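Local atomic coordinates of enterochelin esterase (Salmonella enterica subsp. enterica serovar Typhimurium, PDB entry 3MGA), a protein that probably hydrolyses the ester bonds of iron-loaded enterobactin, the enterochelin siderophore, so that the bacterium can use the iron it has captured. Residues A[149-154]-A[384-389]; A[188-193]-A[213-218]; A[260-265]-A[304-309]; A[282-287]-A[394-399]; A[294-299]-A[343-348]. One frame throughout, in Å; residues are numbered along the deposited sequence.

Interaction 1: residues A[149-154]-A[384-389]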
# COMPACT_ATOMS: atom_id res chain seq x y z
N VAL A 149 -5.37 -7.01 -10.29
CA VAL A 149 -6.37 -6.12 -9.70
C VAL A 149 -6.63 -4.95 -10.63
O VAL A 149 -5.91 -4.77 -11.61
CB VAL A 149 -5.90 -5.57 -8.34
CG1 VAL A 149 -5.88 -6.67 -7.30
CG2 VAL A 149 -4.52 -4.90 -8.48
N SER A 150 -7.64 -4.15 -10.31
CA SER A 150 -8.00 -2.99 -11.11
C SER A 150 -8.18 -1.75 -10.24
O SER A 150 -8.44 -1.87 -9.05
CB SER A 150 -9.23 -3.29 -11.94
OG SER A 150 -8.98 -4.40 -12.78
N ALA A 151 -8.04 -0.58 -10.84
CA ALA A 151 -8.12 0.68 -10.11
C ALA A 151 -9.44 1.43 -10.31
O ALA A 151 -9.94 1.57 -11.44
CB ALA A 151 -6.96 1.57 -10.51
N LEU A 152 -9.96 1.94 -9.20
CA LEU A 152 -11.19 2.73 -9.17
C LEU A 152 -10.94 3.96 -8.32
O LEU A 152 -10.40 3.85 -7.22
CB LEU A 152 -12.35 1.91 -8.60
CG LEU A 152 -13.71 2.61 -8.60
CD1 LEU A 152 -14.04 3.21 -9.96
CD2 LEU A 152 -14.81 1.64 -8.15
N GLU A 153 -11.34 5.11 -8.83
CA GLU A 153 -11.16 6.36 -8.10
C GLU A 153 -12.38 7.26 -8.24
O GLU A 153 -12.87 7.48 -9.33
CB GLU A 153 -9.97 7.13 -8.67
CG GLU A 153 -8.67 6.35 -8.74
CD GLU A 153 -7.49 7.25 -9.09
OE1 GLU A 153 -6.34 6.77 -9.05
OE2 GLU A 153 -7.71 8.44 -9.39
N MSE A 154 -12.88 7.77 -7.12
CA MSE A 154 -14.01 8.69 -7.15
C MSE A 154 -13.45 10.06 -7.55
O MSE A 154 -12.26 10.30 -7.41
CB MSE A 154 -14.75 8.73 -5.82
CG MSE A 154 -15.55 7.47 -5.50
SE MSE A 154 -16.91 6.97 -6.84
CE MSE A 154 -15.90 5.86 -8.06
N ASP A 384 -4.27 -0.67 0.99
CA ASP A 384 -4.26 -0.74 -0.45
C ASP A 384 -3.06 -0.01 -1.09
O ASP A 384 -2.87 1.17 -0.87
CB ASP A 384 -5.58 -0.08 -0.87
CG ASP A 384 -6.00 -0.36 -2.29
OD1 ASP A 384 -5.16 -0.54 -3.19
OD2 ASP A 384 -7.23 -0.35 -2.49
N ALA A 385 -2.26 -0.73 -1.88
CA ALA A 385 -1.07 -0.12 -2.55
C ALA A 385 -1.43 0.99 -3.57
O ALA A 385 -0.59 1.82 -3.89
CB ALA A 385 -0.20 -1.19 -3.20
N LEU A 386 -2.65 0.99 -4.09
CA LEU A 386 -3.06 2.05 -5.01
C LEU A 386 -3.06 3.38 -4.25
O LEU A 386 -2.69 4.41 -4.80
CB LEU A 386 -4.43 1.76 -5.59
CG LEU A 386 -4.99 2.78 -6.58
CD1 LEU A 386 -4.20 2.72 -7.86
CD2 LEU A 386 -6.46 2.49 -6.85
N CYS A 387 -3.47 3.36 -2.99
CA CYS A 387 -3.49 4.57 -2.16
C CYS A 387 -2.09 4.87 -1.67
O CYS A 387 -1.64 6.03 -1.69
CB CYS A 387 -4.41 4.42 -0.94
SG CYS A 387 -6.14 4.08 -1.32
N TRP A 388 -1.38 3.83 -1.21
CA TRP A 388 -0.04 4.03 -0.68
C TRP A 388 0.90 4.68 -1.68
O TRP A 388 1.74 5.47 -1.30
CB TRP A 388 0.63 2.74 -0.18
CG TRP A 388 -0.11 1.92 0.82
CD1 TRP A 388 -0.92 2.37 1.81
CD2 TRP A 388 0.02 0.51 1.03
NE1 TRP A 388 -1.38 1.32 2.57
CE2 TRP A 388 -0.80 0.17 2.12
CE3 TRP A 388 0.72 -0.51 0.37
CZ2 TRP A 388 -0.95 -1.15 2.56
CZ3 TRP A 388 0.57 -1.83 0.81
CH2 TRP A 388 -0.25 -2.13 1.89
N ARG A 389 0.77 4.35 -2.96
CA ARG A 389 1.69 4.91 -3.95
C ARG A 389 1.70 6.44 -3.89
O ARG A 389 2.75 7.06 -4.04
CB ARG A 389 1.37 4.46 -5.38
CG ARG A 389 0.25 5.24 -6.07
CD ARG A 389 0.01 4.72 -7.46
NE ARG A 389 -0.92 5.57 -8.20
CZ ARG A 389 -1.22 5.39 -9.49
NH1 ARG A 389 -2.07 6.21 -10.09
NH2 ARG A 389 -0.67 4.39 -10.17
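A151 and L386 mark the closest backbone approach, with their CA atoms 7.3 Å apart, where strand 149-153 passes helix 385-389. The axes of these short segments stand 10.2 Å apart at 59°, so the strand runs aslant across the first turn of the helix. L386 bridges the gap. Its CG is anti to the backbone N (chi1 -179°), which carries the branched end out to the strand, where L386 CD2 lies 3.8 Å from A151 CB. A small methyl suits the strand here, since it meets the fork of the leucine without holding the helix off. L386 CD1 also lies under one face of the R389 guanidinium, 4.3 Å from its plane. E153 OE1 is 4.4 Å from R389 NH1, well out of the guanidinium plane, so charge alone acts between them; R389 NE donates a hydrogen bond to Q160 OE1. D384 suits the helix start because its carboxylate accepts from the L386 backbone, N to OD1 3.1 Å, and OD1 also hydrogen-bonds S94 OG on strand 92-100, beside strand 148-153. The result is an aspartate N-cap at the junction between the N-terminal beta domain and the start of helix 385-399 of the esterase domain.

Interaction 2: residues A[188-193]-A[213-218]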
# COMPACT_ATOMS: atom_id res chain seq x y z
N ARG A 188 17.98 -8.84 -3.77
CA ARG A 188 18.12 -7.76 -4.73
C ARG A 188 17.83 -6.43 -4.08
O ARG A 188 16.94 -6.32 -3.24
CB ARG A 188 17.11 -7.88 -5.88
CG ARG A 188 17.26 -9.07 -6.80
CD ARG A 188 16.05 -9.15 -7.74
NE ARG A 188 14.80 -9.42 -7.03
CZ ARG A 188 13.59 -9.48 -7.59
NH1 ARG A 188 13.44 -9.28 -8.90
NH2 ARG A 188 12.52 -9.74 -6.85
N VAL A 189 18.58 -5.41 -4.51
CA VAL A 189 18.36 -4.04 -4.08
C VAL A 189 18.43 -3.18 -5.35
O VAL A 189 19.25 -3.43 -6.25
CB VAL A 189 19.37 -3.57 -3.03
CG1 VAL A 189 19.23 -4.40 -1.74
CG2 VAL A 189 20.81 -3.63 -3.58
N TRP A 190 17.55 -2.19 -5.45
CA TRP A 190 17.55 -1.31 -6.61
C TRP A 190 18.03 0.08 -6.22
O TRP A 190 17.77 0.56 -5.12
CB TRP A 190 16.16 -1.21 -7.21
CG TRP A 190 15.65 -2.45 -7.88
CD1 TRP A 190 15.68 -2.72 -9.22
CD2 TRP A 190 15.00 -3.57 -7.27
NE1 TRP A 190 15.09 -3.93 -9.48
CE2 TRP A 190 14.67 -4.48 -8.29
CE3 TRP A 190 14.66 -3.89 -5.95
CZ2 TRP A 190 14.03 -5.68 -8.04
CZ3 TRP A 190 14.02 -5.09 -5.70
CH2 TRP A 190 13.71 -5.97 -6.74
N ILE A 191 18.74 0.74 -7.12
CA ILE A 191 19.26 2.07 -6.83
C ILE A 191 18.87 3.05 -7.91
O ILE A 191 19.19 2.86 -9.08
CB ILE A 191 20.80 2.08 -6.74
CG1 ILE A 191 21.28 1.13 -5.64
CG2 ILE A 191 21.30 3.49 -6.44
CD1 ILE A 191 22.82 1.08 -5.54
N LEU A 192 18.18 4.11 -7.53
CA LEU A 192 17.82 5.17 -8.46
C LEU A 192 18.37 6.49 -7.93
O LEU A 192 18.22 6.78 -6.75
CB LEU A 192 16.30 5.31 -8.61
CG LEU A 192 15.86 6.46 -9.52
CD1 LEU A 192 16.22 6.15 -10.96
CD2 LEU A 192 14.37 6.73 -9.39
N THR A 193 19.00 7.27 -8.79
CA THR A 193 19.51 8.58 -8.42
C THR A 193 18.76 9.59 -9.28
O THR A 193 18.54 9.34 -10.46
CB THR A 193 21.02 8.71 -8.70
OG1 THR A 193 21.27 8.59 -10.10
CG2 THR A 193 21.80 7.64 -7.96
N TRP A 213 7.65 -1.89 -5.51
CA TRP A 213 7.87 -0.54 -6.03
C TRP A 213 8.84 -0.49 -7.20
O TRP A 213 9.03 0.56 -7.81
CB TRP A 213 8.32 0.43 -4.93
CG TRP A 213 7.35 0.48 -3.80
CD1 TRP A 213 7.54 0.02 -2.52
CD2 TRP A 213 6.00 0.94 -3.86
NE1 TRP A 213 6.41 0.22 -1.78
CE2 TRP A 213 5.45 0.77 -2.57
CE3 TRP A 213 5.21 1.49 -4.87
CZ2 TRP A 213 4.13 1.15 -2.27
CZ3 TRP A 213 3.92 1.87 -4.58
CH2 TRP A 213 3.39 1.69 -3.28
N ALA A 214 9.47 -1.62 -7.51
CA ALA A 214 10.38 -1.70 -8.65
C ALA A 214 9.76 -2.48 -9.82
O ALA A 214 10.13 -2.25 -10.97
CB ALA A 214 11.71 -2.34 -8.24
N GLU A 215 8.81 -3.37 -9.54
CA GLU A 215 8.20 -4.19 -10.60
C GLU A 215 6.67 -4.06 -10.75
O GLU A 215 6.18 -3.71 -11.83
CB GLU A 215 8.59 -5.66 -10.40
CG GLU A 215 10.13 -5.87 -10.40
CD GLU A 215 10.58 -7.33 -10.25
OE1 GLU A 215 9.75 -8.20 -9.86
OE2 GLU A 215 11.77 -7.60 -10.51
N ASN A 216 5.91 -4.34 -9.69
CA ASN A 216 4.44 -4.27 -9.77
C ASN A 216 3.90 -2.86 -10.01
O ASN A 216 2.97 -2.66 -10.79
CB ASN A 216 3.79 -4.81 -8.51
CG ASN A 216 4.26 -6.20 -8.16
OD1 ASN A 216 5.45 -6.44 -8.06
ND2 ASN A 216 3.32 -7.12 -7.94
N MSE A 217 4.51 -1.89 -9.37
CA MSE A 217 4.07 -0.51 -9.49
C MSE A 217 5.32 0.37 -9.42
O MSE A 217 5.60 0.98 -8.39
CB MSE A 217 3.08 -0.28 -8.36
CG MSE A 217 2.36 1.03 -8.34
SE MSE A 217 0.83 0.84 -7.14
CE MSE A 217 -0.26 -0.31 -8.24
N PRO A 218 6.09 0.41 -10.53
CA PRO A 218 7.37 1.17 -10.61
C PRO A 218 7.28 2.62 -10.18
O PRO A 218 6.52 3.40 -10.74
CB PRO A 218 7.76 1.05 -12.10
CG PRO A 218 7.07 -0.19 -12.57
CD PRO A 218 5.75 -0.20 -11.83
O HOH W 1 13.61 -5.73 -11.99
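W190 and A214 form the tight half of this contact. The methyl of A214 sits over the indole of W190, its CB 3.7 Å from the centroid of the five-membered ring and 13° off the ring normal, a CH-pi contact. Alanine suits the place because one methyl can rest on the ring face and still let the helix come close. R188 CB lies over the opposite face of the indole, towards the rim. The looser half is polar and involves the exposed E215. R188 and E215 reach towards each other from opposite directions and form a salt bridge, R188 NH1 to E215 OE2 2.9 Å, but the hydrogen bond within it is weak, with an N-H...O angle of 120° and the two flat groups 73° apart. The bend of R188 at chi3 puts its NH2 at the indole edge, in plane, with W190 CH2 3.6 Å above the guanidinium plane, over its centre, and NH2 has a second anionic partner in D241. A water donates to E215 OE2 at 3.0 Å and accepts weakly from W190 NE1. Strand 185-193 thus receives helix 210-216, which follows strand 204-207, on one face of the mixed sheet of the alpha/beta-hydrolase fold.

Interaction 3: residues A[260-265]-A[304-309]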
# COMPACT_ATOMS: atom_id res chain seq x y z
N LEU A 260 20.60 -3.70 11.46
CA LEU A 260 22.03 -3.71 11.73
C LEU A 260 22.74 -4.05 10.42
O LEU A 260 23.67 -3.37 10.03
CB LEU A 260 22.40 -4.74 12.80
CG LEU A 260 22.06 -4.43 14.26
CD1 LEU A 260 22.29 -5.65 15.12
CD2 LEU A 260 22.89 -3.23 14.77
N ALA A 261 22.25 -5.09 9.75
CA ALA A 261 22.81 -5.54 8.48
C ALA A 261 22.79 -4.46 7.41
O ALA A 261 23.75 -4.31 6.66
CB ALA A 261 22.05 -6.78 7.99
N VAL A 262 21.67 -3.73 7.31
CA VAL A 262 21.53 -2.65 6.34
C VAL A 262 22.59 -1.56 6.54
O VAL A 262 23.16 -1.04 5.57
CB VAL A 262 20.12 -2.03 6.39
CG1 VAL A 262 20.09 -0.65 5.75
CG2 VAL A 262 19.08 -2.97 5.76
N GLN A 263 22.88 -1.23 7.79
CA GLN A 263 23.85 -0.18 8.09
C GLN A 263 25.32 -0.61 7.94
O GLN A 263 26.13 0.15 7.40
CB GLN A 263 23.62 0.34 9.50
CG GLN A 263 22.23 0.87 9.72
CD GLN A 263 21.99 1.28 11.15
OE1 GLN A 263 22.69 2.14 11.68
NE2 GLN A 263 20.97 0.69 11.77
N GLN A 264 25.63 -1.82 8.40
CA GLN A 264 27.01 -2.35 8.38
C GLN A 264 27.45 -2.98 7.05
O GLN A 264 28.64 -2.98 6.72
CB GLN A 264 27.16 -3.40 9.48
CG GLN A 264 26.91 -2.88 10.90
CD GLN A 264 26.86 -4.00 11.93
OE1 GLN A 264 26.56 -5.16 11.60
NE2 GLN A 264 27.11 -3.66 13.19
N GLU A 265 26.49 -3.51 6.31
CA GLU A 265 26.77 -4.20 5.06
C GLU A 265 26.27 -3.47 3.80
O GLU A 265 27.05 -3.23 2.88
CB GLU A 265 26.12 -5.58 5.10
CG GLU A 265 26.49 -6.45 6.30
CD GLU A 265 25.55 -7.66 6.47
OE1 GLU A 265 24.50 -7.70 5.79
OE2 GLU A 265 25.86 -8.55 7.28
N THR A 304 20.21 8.26 14.86
CA THR A 304 21.45 8.89 14.42
C THR A 304 21.73 8.58 12.95
O THR A 304 22.58 9.22 12.33
CB THR A 304 22.65 8.42 15.29
OG1 THR A 304 23.85 9.07 14.85
CG2 THR A 304 22.83 6.91 15.20
N ARG A 305 21.03 7.58 12.41
CA ARG A 305 21.17 7.18 11.02
C ARG A 305 19.87 7.37 10.24
O ARG A 305 19.90 7.76 9.07
CB ARG A 305 21.63 5.73 10.95
CG ARG A 305 21.77 5.11 9.55
CD ARG A 305 22.80 5.79 8.63
NE ARG A 305 22.31 7.02 8.02
CZ ARG A 305 22.98 7.72 7.10
NH1 ARG A 305 24.17 7.31 6.66
NH2 ARG A 305 22.46 8.84 6.61
N PHE A 306 18.73 7.09 10.88
CA PHE A 306 17.43 7.23 10.21
C PHE A 306 16.56 8.22 10.97
O PHE A 306 15.87 7.86 11.93
CB PHE A 306 16.73 5.86 10.12
CG PHE A 306 17.61 4.76 9.59
CD1 PHE A 306 18.00 4.74 8.27
CD2 PHE A 306 18.02 3.72 10.43
CE1 PHE A 306 18.81 3.72 7.77
CE2 PHE A 306 18.82 2.70 9.94
CZ PHE A 306 19.21 2.70 8.61
N GLY A 307 16.59 9.48 10.54
CA GLY A 307 15.83 10.54 11.20
C GLY A 307 14.44 10.78 10.66
O GLY A 307 13.64 11.45 11.31
N CYS A 308 14.14 10.24 9.49
CA CYS A 308 12.83 10.43 8.87
C CYS A 308 12.13 9.09 8.66
O CYS A 308 12.67 8.18 8.04
CB CYS A 308 12.99 11.15 7.53
SG CYS A 308 13.91 12.73 7.64
N VAL A 309 10.92 8.98 9.20
CA VAL A 309 10.13 7.77 9.07
C VAL A 309 8.85 8.04 8.28
O VAL A 309 8.22 9.10 8.43
CB VAL A 309 9.74 7.20 10.45
CG1 VAL A 309 8.73 6.08 10.31
CG2 VAL A 309 10.98 6.73 11.21
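Q263, F306 and R305 give up most of the surface in this contact between helix 256-273 and the turn that leads into strand 308-312. Q263 loses most. Its CG is anti to the carbonyl carbon (chi1 -58°) and the chain beyond is extended, so the whole side chain reaches over to the turn. Its apolar part meets the outer end of the phenyl ring, Q263 CG lying 3.7 Å from F306 CZ. Q263 NE2 then stands at the ring's edge, near its plane, 3.5 Å from F306 CE2; the amide and ring planes are 78° apart. Glutamine suits this partly exposed place because it offers methylene to the ring and an amide beyond it; NE2 donates to W259 O, one turn earlier in the same helix. F306, the buried member, also packs edge-to-face with W259. R305 completes the group through its carbons: CG lies 3.6 Å above the centre of the F306 ring, and Q263 OE1 is 3.8 Å from both R305 CB and R305 CG. The bends at chi2 and chi3 turn the guanidinium aside, where NH2 hydrogen-bonds T283 OG1 and S277 O. No hydrogen bond crosses between the segments: two long polar residues use their carbons against a phenylalanine and have their nitrogens satisfied by others, Q263 within its own helix and R305 at T283 and S277, so adhesion rests on van der Waals contact and shielding from water.

Interaction 4: residues A[282-287]-A[394-399]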
# COMPACT_ATOMS: atom_id res chain seq x y z
N ARG A 282 17.72 13.98 7.04
CA ARG A 282 17.11 13.83 5.71
C ARG A 282 17.22 12.41 5.17
O ARG A 282 17.08 12.19 3.98
CB ARG A 282 17.69 14.81 4.70
CG ARG A 282 19.20 14.81 4.54
CD ARG A 282 19.55 15.63 3.33
NE ARG A 282 20.92 16.12 3.33
CZ ARG A 282 21.29 17.36 3.66
NH1 ARG A 282 20.40 18.27 4.02
NH2 ARG A 282 22.57 17.69 3.62
N THR A 283 17.46 11.46 6.07
CA THR A 283 17.58 10.07 5.72
C THR A 283 16.24 9.42 5.99
O THR A 283 15.77 9.35 7.14
CB THR A 283 18.70 9.40 6.51
OG1 THR A 283 19.94 10.08 6.25
CG2 THR A 283 18.83 7.94 6.11
N VAL A 284 15.61 8.95 4.92
CA VAL A 284 14.30 8.35 5.02
C VAL A 284 14.27 6.84 4.99
O VAL A 284 15.05 6.19 4.31
CB VAL A 284 13.39 8.85 3.89
CG1 VAL A 284 12.07 8.02 3.83
CG2 VAL A 284 13.11 10.34 4.04
N VAL A 285 13.34 6.30 5.77
CA VAL A 285 13.05 4.90 5.78
C VAL A 285 11.53 4.92 5.60
O VAL A 285 10.79 5.51 6.40
CB VAL A 285 13.52 4.20 7.04
CG1 VAL A 285 13.04 2.78 7.04
CG2 VAL A 285 15.07 4.25 7.12
N ALA A 286 11.07 4.34 4.50
CA ALA A 286 9.65 4.32 4.18
C ALA A 286 9.18 2.90 3.95
O ALA A 286 9.87 2.11 3.32
CB ALA A 286 9.40 5.19 2.92
N GLY A 287 8.00 2.58 4.46
CA GLY A 287 7.45 1.23 4.31
C GLY A 287 5.95 1.17 4.58
O GLY A 287 5.38 2.09 5.16
N GLN A 394 3.91 11.81 -1.44
CA GLN A 394 3.52 12.95 -0.60
C GLN A 394 4.31 12.94 0.70
O GLN A 394 4.70 13.99 1.21
CB GLN A 394 2.02 12.94 -0.30
CG GLN A 394 1.58 14.11 0.57
CD GLN A 394 1.82 15.46 -0.06
OE1 GLN A 394 1.16 15.83 -1.04
NE2 GLN A 394 2.72 16.24 0.53
N GLY A 395 4.54 11.74 1.23
CA GLY A 395 5.29 11.56 2.46
C GLY A 395 6.72 12.02 2.35
O GLY A 395 7.26 12.59 3.28
N LEU A 396 7.35 11.75 1.21
CA LEU A 396 8.73 12.19 0.96
C LEU A 396 8.79 13.72 0.91
O LEU A 396 9.76 14.32 1.38
CB LEU A 396 9.25 11.58 -0.35
CG LEU A 396 9.49 10.07 -0.32
CD1 LEU A 396 9.53 9.49 -1.74
CD2 LEU A 396 10.78 9.73 0.47
N MSE A 397 7.76 14.33 0.36
CA MSE A 397 7.68 15.81 0.27
C MSE A 397 7.55 16.40 1.68
O MSE A 397 8.15 17.43 1.98
CB MSE A 397 6.52 16.24 -0.64
CG MSE A 397 6.72 15.85 -2.10
SE MSE A 397 5.16 16.12 -3.26
CE MSE A 397 4.94 18.03 -3.02
N LEU A 398 6.78 15.75 2.54
CA LEU A 398 6.64 16.21 3.92
C LEU A 398 7.94 16.02 4.68
O LEU A 398 8.45 16.96 5.29
CB LEU A 398 5.52 15.46 4.63
CG LEU A 398 4.14 15.80 4.10
CD1 LEU A 398 3.06 14.98 4.83
CD2 LEU A 398 3.90 17.32 4.27
N LEU A 399 8.46 14.80 4.64
CA LEU A 399 9.71 14.52 5.34
C LEU A 399 10.88 15.40 4.86
O LEU A 399 11.75 15.74 5.65
CB LEU A 399 10.08 13.04 5.23
CG LEU A 399 9.11 12.11 5.96
CD1 LEU A 399 9.43 10.65 5.67
CD2 LEU A 399 9.13 12.40 7.46
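V284 on strand 284-288 meets L396 and L399 of helix 385-399, a helix-on-sheet contact in the core of the alpha/beta-hydrolase fold. The strand runs on to G287, the first glycine of what looks like the GxSxG nucleophile elbow. V284 CB points at the helix but stays behind its own methyls, 4.4 Å from L396 CD2. The two branches then part. CG1, anti to the backbone N (chi1 169°), reaches L396 CD2 at 4.0 Å and also lies 4.2 Å from L399 CD1. CG2, beside the backbone N, has L399 CD1 as its nearest partner. A beta-branched residue fits a strand in this position, since both methyls leave directly from CB and form a broad, short knob. The leucines suit the helix for a complementary reason: three residues apart, they lie on one flank, and their longer chains bring a methyl down to the sheet. No polar atom takes part across the segments, and all three residues are buried. C308 on the neighbouring strand touches both V284 and L399, carrying the apolar layer on to the next strand. L399 CD1 sits against the fork of the valine, 4.0 Å from V284 CG2 and only slightly farther from V284 CG1.

Interaction 5: residues A[294-299]-A[343-348]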
# COMPACT_ATOMS: atom_id res chain seq x y z
N SER A 294 8.40 -1.56 10.72
CA SER A 294 9.84 -1.70 10.67
C SER A 294 10.53 -0.34 10.49
O SER A 294 11.57 -0.11 11.10
CB SER A 294 10.25 -2.66 9.55
OG SER A 294 11.57 -3.15 9.76
N ALA A 295 9.95 0.55 9.69
CA ALA A 295 10.57 1.88 9.46
C ALA A 295 10.58 2.72 10.74
O ALA A 295 11.56 3.38 11.02
CB ALA A 295 9.87 2.63 8.32
N LEU A 296 9.49 2.70 11.50
CA LEU A 296 9.43 3.45 12.75
C LEU A 296 10.42 2.82 13.72
O LEU A 296 11.20 3.51 14.38
CB LEU A 296 8.02 3.45 13.34
CG LEU A 296 7.86 4.21 14.66
CD1 LEU A 296 8.23 5.69 14.50
CD2 LEU A 296 6.45 4.06 15.20
N TYR A 297 10.39 1.49 13.81
CA TYR A 297 11.30 0.74 14.66
C TYR A 297 12.74 1.16 14.37
O TYR A 297 13.53 1.34 15.30
CB TYR A 297 11.10 -0.75 14.42
CG TYR A 297 12.08 -1.67 15.11
CD1 TYR A 297 13.24 -2.09 14.46
CD2 TYR A 297 11.85 -2.14 16.39
CE1 TYR A 297 14.13 -2.94 15.06
CE2 TYR A 297 12.75 -3.00 17.01
CZ TYR A 297 13.89 -3.40 16.33
OH TYR A 297 14.80 -4.25 16.92
N ALA A 298 13.07 1.33 13.09
CA ALA A 298 14.41 1.76 12.68
C ALA A 298 14.72 3.16 13.20
O ALA A 298 15.76 3.39 13.79
CB ALA A 298 14.54 1.72 11.16
N GLY A 299 13.80 4.09 12.95
CA GLY A 299 13.97 5.47 13.41
C GLY A 299 14.05 5.57 14.92
O GLY A 299 14.81 6.39 15.46
N LEU A 343 13.24 13.03 15.39
CA LEU A 343 12.68 12.35 14.24
C LEU A 343 11.54 13.12 13.62
O LEU A 343 10.81 13.82 14.31
CB LEU A 343 12.14 10.96 14.62
CG LEU A 343 13.07 9.89 15.19
CD1 LEU A 343 12.26 8.62 15.48
CD2 LEU A 343 14.20 9.60 14.23
N ARG A 344 11.41 13.01 12.30
CA ARG A 344 10.30 13.63 11.59
C ARG A 344 9.51 12.38 11.18
O ARG A 344 10.07 11.47 10.58
CB ARG A 344 10.75 14.45 10.38
CG ARG A 344 12.15 15.07 10.53
CD ARG A 344 12.38 16.38 9.74
NE ARG A 344 11.38 16.67 8.69
CZ ARG A 344 10.47 17.66 8.79
NH1 ARG A 344 10.45 18.47 9.85
NH2 ARG A 344 9.60 17.86 7.81
N ILE A 345 8.24 12.30 11.55
CA ILE A 345 7.47 11.10 11.26
C ILE A 345 6.16 11.37 10.53
O ILE A 345 5.38 12.22 10.95
CB ILE A 345 7.13 10.34 12.57
CG1 ILE A 345 8.40 10.10 13.40
CG2 ILE A 345 6.45 9.05 12.28
CD1 ILE A 345 8.14 9.39 14.70
N VAL A 346 5.97 10.67 9.42
CA VAL A 346 4.73 10.73 8.66
C VAL A 346 4.04 9.43 9.03
O VAL A 346 4.59 8.34 8.85
CB VAL A 346 4.96 10.81 7.15
CG1 VAL A 346 3.63 10.61 6.40
CG2 VAL A 346 5.61 12.13 6.76
N LEU A 347 2.85 9.54 9.59
CA LEU A 347 2.12 8.38 10.04
C LEU A 347 0.80 8.38 9.29
O LEU A 347 -0.07 9.22 9.53
CB LEU A 347 1.96 8.46 11.56
CG LEU A 347 1.66 7.19 12.35
CD1 LEU A 347 2.71 6.13 12.08
CD2 LEU A 347 1.60 7.53 13.83
N GLU A 348 0.69 7.47 8.33
CA GLU A 348 -0.50 7.36 7.50
C GLU A 348 -1.24 6.06 7.73
O GLU A 348 -0.64 5.01 7.98
CB GLU A 348 -0.10 7.47 6.03
CG GLU A 348 -1.19 7.05 5.05
CD GLU A 348 -0.70 7.00 3.63
OE1 GLU A 348 -0.10 8.00 3.18
OE2 GLU A 348 -0.92 5.96 2.96
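The peptide carbonyl of G299 is the flat group that L343 meets, and both methyls of the leucine lie on the same side of its plane: L343 CD1 is 3.4 Å from G299 O, and L343 CD2 is 3.5 Å from the same oxygen. No aromatic ring or charged plane takes part. Because G299 bears no side chain, the helix backbone can come down onto the leucine, with the CA atoms of G299 and L343 7.0 Å apart. One turn back, L296 and I345 make the second point of contact. Their side chains cross at about a right angle and touch through their terminal methyls, L296 CD1 to I345 CD1 at 3.7 Å. L296 has its CG anti to the backbone N (chi1 180°), which swings the leucine over the strand, while the extended chi2 of I345 (179°) lifts its CD1 to meet it. Isoleucine suits a strand through its branched CB, and leucine the helix through its unbranched one. Helix 290-301 thereby rests on strand 344-350 and also on strand 308-312, where V309 touches L296. Helix 354-367 closes the flank: its L363 reaches L296, its L367 reaches I345, and strand 373-379 lies next in the sheet.

How the interactions relate
Interactions 4 and 5 are buried contacts of helices with the esterase sheet without hydrogen bonds or charges, carried by aliphatic side chains and, in interaction 5, a glycine backbone, whereas 1, 2 and 3 are only partly buried and bring in charged or amide side chains. Helix 385-399 serves two of them, its start in interaction 1 at the domain junction and its end in interaction 4. Interactions 3, 4 and 5 meet through neighbouring strands: R305 NH2 hydrogen-bonds T283 OG1, G307 O accepts from R344 N, and the R344 guanidinium takes the carbonyls of L398 and L399. Interaction 2 lies towards the other edge of that sheet, yet W213 packs on R389 and A385 of interaction 1.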